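Enoyl-CoA hydratase/isomerase family protein (Bacillus anthracis, PDB 3KQF) probably catalyses the reversible addition of water to the double bond of 2-enoyl-CoA thioesters, as enoyl-CoA hydratases of the crotonase family do. Local coordinates at residues L251-F254 / T259-Y262; N53-I58 / N207-V212. All coordinates share one frame; numbering follows the deposited sequence. Where two conformers were deposited one is given.

Interaction 1 of 2, residues L251-F254 / T259-Y262; sequences LQAF and TPMY
P260 lies between A253 of helix 245-255 and the phenol ring of Y262, and that phenol is the flat group nearest the contact. The proline comes up to the rim of the phenol from one side, with its CB 3.8 Å from Y262 CE1 and its CG 3.5 Å from Y262 CZ. From the opposite side the backbone at G208 comes up to the rim of the ring near CD2, and A143 of the second subunit also packs on this tyrosine. At the far end, Y262 OH is hydrogen-bonded to T141 O of the second subunit, which fixes how far the ring reaches. CG of the tyrosine is anti to its own carbonyl carbon (chi1 -58°), and this turns the ring back alongside P260 rather than out along the chain.

The contact with the helix is small and wholly apolar. A253 directs its methyl straight at the returning chain, and its CB meets P260 CB at 3.6 Å. P260 CA is almost as near, 3.7 Å from A253 CB, so the methyl rests against the CA-CB side of the pyrrolidine and not on its CG tip. A looser touch is added by T259 C, 4.2 Å from A253 CB. With so short a side chain on the helix, the backbones come within 5.2 Å of each other, measured from A253 CA to P260 CA.

Polar support comes from one helical turn earlier, where E249 OE2 accepts a hydrogen bond from M261 N. L251 and F254, on another side of the helix, pack on R76 and L73 of the second subunit. The arrangement is that of a C-terminal tail doubling back on the last helix, within the helical C-terminal region through which crotonase-fold subunits associate.

Interaction 2 of 2, residues N53-I58 / N207-V212; sequences NTRVVI and NGPIAV
R55 meets P209 and carries nearly all of the contact. The backbone just ahead of it is tied down at T54, whose OG1 is hydrogen-bonded to E51 OE1 and whose carbonyl oxygen accepts from Q103 NE2. In R55 itself CG lies beside the backbone N (chi1 -65°) and the chain runs extended from there to NE, so the guanidinium is carried across to P209. The proline places CG over one face of that group, 3.7 Å above its plane and offset toward the rim. P209 CG is 3.8 Å from R55 NE and 3.9 Å from R55 NH2, so the plane rests on an apolar ring while its N-H groups serve other partners. NH1 donates to A205 O near the end of helix 193-206, where the carbonyl-rich terminus would suit a positive charge, and NH2 donates to Y262 O. The N207 carbonyl oxygen stands obliquely 4.1 Å from R55 NH1, too far for a bond.

Here the third strand of the crotonase-fold sheet, 56-61, begins, and the contact joins its entry to the start of helix 209-222 in the C-terminal helical region. G208 is the N-cap residue of that helix, its carbonyl oxygen receiving V212 N, with 2.9 Å from V212 N to G208 O. N207, just before it, turns its ND2 to the carbonyl oxygens of Y168 and T169 of the second subunit.

After R55 the strand moves away from the helix start. V56 does not reach the 207-212 segment, yet it and V212 both pack on I204 of helix 193-206.

Interaction 1 is the more peripheral of the two, its centre about 29 Å from the centre of the chain against about 14 Å for interaction 2, though both are only partly buried and both border the second subunit. Residues 251-254 and 259-262 are neighbours in sequence, whereas 53-58 and 207-212 bring together parts 149 residues apart. Each rests on a proline, but P260 receives a methyl and P209 the face of a charged guanidinium. The two meet through Y262: R55 reaches the tail at this residue, and Y262 CB packs 3.8 Å from P209 CD, bringing the tail against the start of helix 209-222.

Interaction 1 of 2, residues L251-F254 / T259-Y262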
ATOM      1  N   LEU A 251      25.998  -1.759 -21.888  1.00 23.03           N
ATOM      2  CA  LEU A 251      25.661  -2.081 -23.262  1.00 24.46           C
ATOM      3  C   LEU A 251      26.684  -3.038 -23.871  1.00 24.03           C
ATOM      4  O   LEU A 251      26.303  -4.053 -24.435  1.00 24.93           O
ATOM      5  CB  LEU A 251      25.571  -0.805 -24.104  1.00 24.88           C
ATOM      6  CG  LEU A 251      24.449   0.165 -23.722  1.00 26.62           C
ATOM      7  CD1 LEU A 251      24.629   1.528 -24.399  1.00 28.21           C
ATOM      8  CD2 LEU A 251      23.093  -0.437 -24.053  1.00 30.25           C
ATOM      9  N   GLN A 252      27.972  -2.720 -23.723  1.00 24.55           N
ATOM     10  CA  GLN A 252      29.065  -3.539 -24.275  1.00 26.16           C
ATOM     11  C   GLN A 252      29.066  -4.931 -23.635  1.00 26.00           C
ATOM     12  O   GLN A 252      29.250  -5.932 -24.325  1.00 25.52           O
ATOM     13  CB  GLN A 252      30.419  -2.845 -24.050  1.00 26.81           C
ATOM     14  CG  GLN A 252      31.643  -3.475 -24.752  1.00 30.64           C
ATOM     15  CD  GLN A 252      31.700  -3.219 -26.258  1.00 35.34           C
ATOM     16  OE1 GLN A 252      30.778  -2.650 -26.850  1.00 40.34           O
ATOM     17  NE2 GLN A 252      32.803  -3.630 -26.879  1.00 38.62           N
ATOM     18  N   ALA A 253      28.868  -4.987 -22.317  1.00 25.66           N
ATOM     19  CA  ALA A 253      28.814  -6.266 -21.599  1.00 26.62           C
ATOM     20  C   ALA A 253      27.660  -7.140 -22.114  1.00 27.84           C
ATOM     21  O   ALA A 253      27.820  -8.344 -22.293  1.00 27.49           O
ATOM     22  CB  ALA A 253      28.672  -6.035 -20.099  1.00 25.25           C
ATOM     23  N   PHE A 254      26.504  -6.526 -22.354  1.00 29.60           N
ATOM     24  CA  PHE A 254      25.341  -7.254 -22.860  1.00 31.94           C
ATOM     25  C   PHE A 254      25.623  -7.788 -24.264  1.00 32.84           C
ATOM     26  O   PHE A 254      25.305  -8.941 -24.572  1.00 33.66           O
ATOM     27  CB  PHE A 254      24.105  -6.356 -22.866  1.00 33.10           C
ATOM     28  CG  PHE A 254      22.847  -7.055 -23.312  1.00 37.24           C
ATOM     29  CD1 PHE A 254      21.998  -7.647 -22.383  1.00 40.12           C
ATOM     30  CD2 PHE A 254      22.511  -7.120 -24.660  1.00 40.66           C
ATOM     31  CE1 PHE A 254      20.832  -8.289 -22.789  1.00 42.12           C
ATOM     32  CE2 PHE A 254      21.346  -7.762 -25.077  1.00 42.57           C
ATOM     33  CZ  PHE A 254      20.506  -8.348 -24.141  1.00 42.83           C
ATOM     34  N   THR A 259      30.036 -10.433 -17.873  1.00 22.82           N
ATOM     35  CA  THR A 259      29.606  -9.666 -16.693  1.00 23.19           C
ATOM     36  C   THR A 259      30.112  -8.226 -16.761  1.00 21.47           C
ATOM     37  O   THR A 259      31.281  -8.002 -17.042  1.00 22.52           O
ATOM     38  CB  THR A 259      30.147 -10.278 -15.396  1.00 23.53           C
ATOM     39  OG1 THR A 259      29.843 -11.678 -15.353  1.00 25.71           O
ATOM     40  CG2 THR A 259      29.532  -9.571 -14.178  1.00 24.22           C
ATOM     41  N   PRO A 260      29.237  -7.242 -16.487  1.00 20.15           N
ATOM     42  CA  PRO A 260      29.728  -5.873 -16.544  1.00 19.44           C
ATOM     43  C   PRO A 260      30.537  -5.522 -15.288  1.00 19.83           C
ATOM     44  O   PRO A 260      30.302  -6.088 -14.219  1.00 20.18           O
ATOM     45  CB  PRO A 260      28.444  -5.041 -16.647  1.00 19.73           C
ATOM     46  CG  PRO A 260      27.395  -5.871 -15.945  1.00 20.51           C
ATOM     47  CD  PRO A 260      27.790  -7.314 -16.185  1.00 19.93           C
HETATM   48  N   MSE A 261      31.521  -4.644 -15.444  1.00 19.27           N
HETATM   49  CA  MSE A 261      32.355  -4.186 -14.333  1.00 20.02           C
HETATM   50  C   MSE A 261      32.160  -2.693 -14.166  1.00 19.40           C
HETATM   51  O   MSE A 261      32.880  -1.873 -14.753  1.00 19.35           O
HETATM   52  CB  MSE A 261      33.834  -4.533 -14.561  1.00 20.72           C
HETATM   53  CG  MSE A 261      34.209  -5.936 -14.135  1.00 24.47           C
HETATM   54 SE   MSE A 261      36.045  -6.406 -14.604  1.00 32.89          SE
HETATM   55  CE  MSE A 261      36.898  -4.657 -14.398  1.00 22.69           C
ATOM     56  N   TYR A 262      31.170  -2.342 -13.363  1.00 20.59           N
ATOM     57  CA  TYR A 262      30.833  -0.943 -13.159  1.00 19.92           C
ATOM     58  C   TYR A 262      31.802  -0.281 -12.186  1.00 20.64           C
ATOM     59  O   TYR A 262      32.322  -0.929 -11.269  1.00 19.79           O
ATOM     60  CB  TYR A 262      29.377  -0.806 -12.729  1.00 20.42           C
ATOM     61  CG  TYR A 262      28.406  -1.412 -13.727  1.00 17.32           C
ATOM     62  CD1 TYR A 262      28.336  -0.938 -15.027  1.00 13.75           C
ATOM     63  CD2 TYR A 262      27.523  -2.412 -13.350  1.00 15.44           C
ATOM     64  CE1 TYR A 262      27.445  -1.459 -15.936  1.00 15.27           C
ATOM     65  CE2 TYR A 262      26.611  -2.939 -14.248  1.00 15.97           C
ATOM     66  CZ  TYR A 262      26.571  -2.458 -15.543  1.00 14.91           C
ATOM     67  OH  TYR A 262      25.691  -2.992 -16.454  1.00 15.86           O
TER

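Interaction 2 of 2, residues N53-I58 / N207-V212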
ATOM      1  N   ASN A  53      33.172   4.399  -2.428  0.50 20.71           N
ATOM      2  CA  ASN A  53      33.525   2.991  -2.634  0.50 20.70           C
ATOM      3  C   ASN A  53      32.506   2.041  -1.988  0.50 19.55           C
ATOM      4  O   ASN A  53      32.461   0.852  -2.316  0.50 19.44           O
ATOM      5  CB  ASN A  53      34.917   2.718  -2.063  0.50 21.49           C
ATOM      6  CG  ASN A  53      35.429   1.329  -2.395  0.50 24.56           C
ATOM      7  OD1 ASN A  53      35.022   0.720  -3.387  0.50 29.47           O
ATOM      8  ND2 ASN A  53      36.348   0.831  -1.575  0.50 27.57           N
ATOM      9  N   THR A  54      31.702   2.561  -1.067  1.00 17.90           N
ATOM     10  CA  THR A  54      30.691   1.746  -0.368  1.00 16.84           C
ATOM     11  C   THR A  54      29.379   1.778  -1.134  1.00 15.83           C
ATOM     12  O   THR A  54      28.772   2.838  -1.304  1.00 14.27           O
ATOM     13  CB  THR A  54      30.483   2.219   1.068  1.00 16.78           C
ATOM     14  OG1 THR A  54      31.715   2.065   1.782  1.00 17.67           O
ATOM     15  CG2 THR A  54      29.397   1.395   1.764  1.00 14.85           C
ATOM     16  N   ARG A  55      28.932   0.605  -1.582  1.00 14.61           N
ATOM     17  CA  ARG A  55      27.728   0.533  -2.411  1.00 14.40           C
ATOM     18  C   ARG A  55      26.458   0.082  -1.715  1.00 14.01           C
ATOM     19  O   ARG A  55      25.377   0.384  -2.194  1.00 14.51           O
ATOM     20  CB  ARG A  55      27.984  -0.364  -3.625  1.00 14.55           C
ATOM     21  CG  ARG A  55      29.032   0.200  -4.596  1.00 15.44           C
ATOM     22  CD  ARG A  55      29.342  -0.744  -5.749  1.00 13.19           C
ATOM     23  NE  ARG A  55      30.393  -0.192  -6.612  1.00 15.10           N
ATOM     24  CZ  ARG A  55      30.768  -0.700  -7.778  1.00 12.63           C
ATOM     25  NH1 ARG A  55      30.183  -1.788  -8.279  1.00 13.58           N
ATOM     26  NH2 ARG A  55      31.731  -0.099  -8.462  1.00 14.13           N
ATOM     27  N   VAL A  56      26.594  -0.647  -0.612  1.00 13.35           N
ATOM     28  CA  VAL A  56      25.460  -1.178   0.121  1.00 14.26           C
ATOM     29  C   VAL A  56      25.877  -1.288   1.564  1.00 14.57           C
ATOM     30  O   VAL A  56      27.058  -1.589   1.876  1.00 11.98           O
ATOM     31  CB  VAL A  56      25.058  -2.611  -0.355  1.00 16.77           C
ATOM     32  CG1 VAL A  56      23.815  -3.091   0.380  1.00 11.47           C
ATOM     33  CG2 VAL A  56      24.822  -2.670  -1.856  1.00 15.12           C
ATOM     34  N   VAL A  57      24.897  -1.099   2.434  1.00 13.63           N
ATOM     35  CA  VAL A  57      25.077  -1.191   3.865  1.00 14.05           C
ATOM     36  C   VAL A  57      24.134  -2.246   4.452  1.00 14.16           C
ATOM     37  O   VAL A  57      22.946  -2.353   4.061  1.00 14.95           O
ATOM     38  CB  VAL A  57      24.724   0.176   4.541  1.00 12.35           C
ATOM     39  CG1 VAL A  57      24.848   0.084   6.075  1.00 14.06           C
ATOM     40  CG2 VAL A  57      25.607   1.296   3.973  1.00 14.63           C
ATOM     41  N   ILE A  58      24.655  -3.018   5.392  1.00 14.24           N
ATOM     42  CA  ILE A  58      23.838  -3.995   6.128  1.00 14.58           C
ATOM     43  C   ILE A  58      23.802  -3.555   7.600  1.00 15.88           C
ATOM     44  O   ILE A  58      24.844  -3.239   8.179  1.00 16.36           O
ATOM     45  CB  ILE A  58      24.415  -5.424   6.027  1.00 14.17           C
ATOM     46  CG1 ILE A  58      24.391  -5.901   4.588  1.00 17.35           C
ATOM     47  CG2 ILE A  58      23.593  -6.389   6.912  1.00 16.43           C
ATOM     48  CD1 ILE A  58      25.250  -7.166   4.329  1.00 13.58           C
ATOM     49  N   ASN A 207      25.481  -4.142  -9.460  1.00 15.14           N
ATOM     50  CA  ASN A 207      24.724  -3.285 -10.379  1.00 13.97           C
ATOM     51  C   ASN A 207      25.361  -1.893 -10.431  1.00 14.51           C
ATOM     52  O   ASN A 207      26.269  -1.588  -9.640  1.00 14.71           O
ATOM     53  CB  ASN A 207      23.248  -3.247  -9.998  1.00 12.61           C
ATOM     54  CG  ASN A 207      22.580  -4.580 -10.210  1.00 14.78           C
ATOM     55  OD1 ASN A 207      23.059  -5.401 -11.022  1.00 10.18           O
ATOM     56  ND2 ASN A 207      21.487  -4.829  -9.479  1.00 13.97           N
ATOM     57  N   GLY A 208      24.941  -1.073 -11.389  1.00 15.18           N
ATOM     58  CA  GLY A 208      25.562   0.248 -11.591  1.00 16.02           C
ATOM     59  C   GLY A 208      25.329   1.126 -10.382  1.00 15.59           C
ATOM     60  O   GLY A 208      24.196   1.407 -10.068  1.00 15.10           O
ATOM     61  N   PRO A 209      26.413   1.563  -9.695  1.00 14.66           N
ATOM     62  CA  PRO A 209      26.176   2.327  -8.460  1.00 15.11           C
ATOM     63  C   PRO A 209      25.512   3.675  -8.639  1.00 14.44           C
ATOM     64  O   PRO A 209      24.807   4.118  -7.743  1.00 15.06           O
ATOM     65  CB  PRO A 209      27.570   2.461  -7.822  1.00 15.37           C
ATOM     66  CG  PRO A 209      28.538   2.175  -8.907  1.00 15.12           C
ATOM     67  CD  PRO A 209      27.839   1.308  -9.940  1.00 15.67           C
ATOM     68  N   ILE A 210      25.766   4.360  -9.754  1.00 14.23           N
ATOM     69  CA  ILE A 210      25.112   5.654  -9.994  1.00 15.05           C
ATOM     70  C   ILE A 210      23.624   5.379 -10.201  1.00 14.35           C
ATOM     71  O   ILE A 210      22.762   6.073  -9.648  1.00 13.25           O
ATOM     72  CB  ILE A 210      25.715   6.379 -11.220  1.00 14.95           C
ATOM     73  CG1 ILE A 210      27.169   6.753 -10.945  1.00 17.95           C
ATOM     74  CG2 ILE A 210      24.883   7.592 -11.585  1.00 15.93           C
ATOM     75  CD1 ILE A 210      27.870   7.387 -12.122  1.00 15.50           C
ATOM     76  N   ALA A 211      23.324   4.310 -10.931  1.00 13.64           N
ATOM     77  CA  ALA A 211      21.950   3.901 -11.224  1.00 13.72           C
ATOM     78  C   ALA A 211      21.181   3.486  -9.950  1.00 14.78           C
ATOM     79  O   ALA A 211      20.047   3.914  -9.727  1.00 15.14           O
ATOM     80  CB  ALA A 211      21.953   2.734 -12.248  1.00 15.42           C
ATOM     81  N   VAL A 212      21.829   2.694  -9.097  1.00 15.01           N
ATOM     82  CA  VAL A 212      21.208   2.243  -7.849  1.00 15.13           C
ATOM     83  C   VAL A 212      20.924   3.454  -6.948  1.00 14.54           C
ATOM     84  O   VAL A 212      19.833   3.571  -6.380  1.00 15.01           O
ATOM     85  CB  VAL A 212      22.062   1.193  -7.122  1.00 14.25           C
ATOM     86  CG1 VAL A 212      21.517   0.894  -5.700  1.00 15.28           C
ATOM     87  CG2 VAL A 212      22.147  -0.100  -7.942  1.00 14.41           C
TER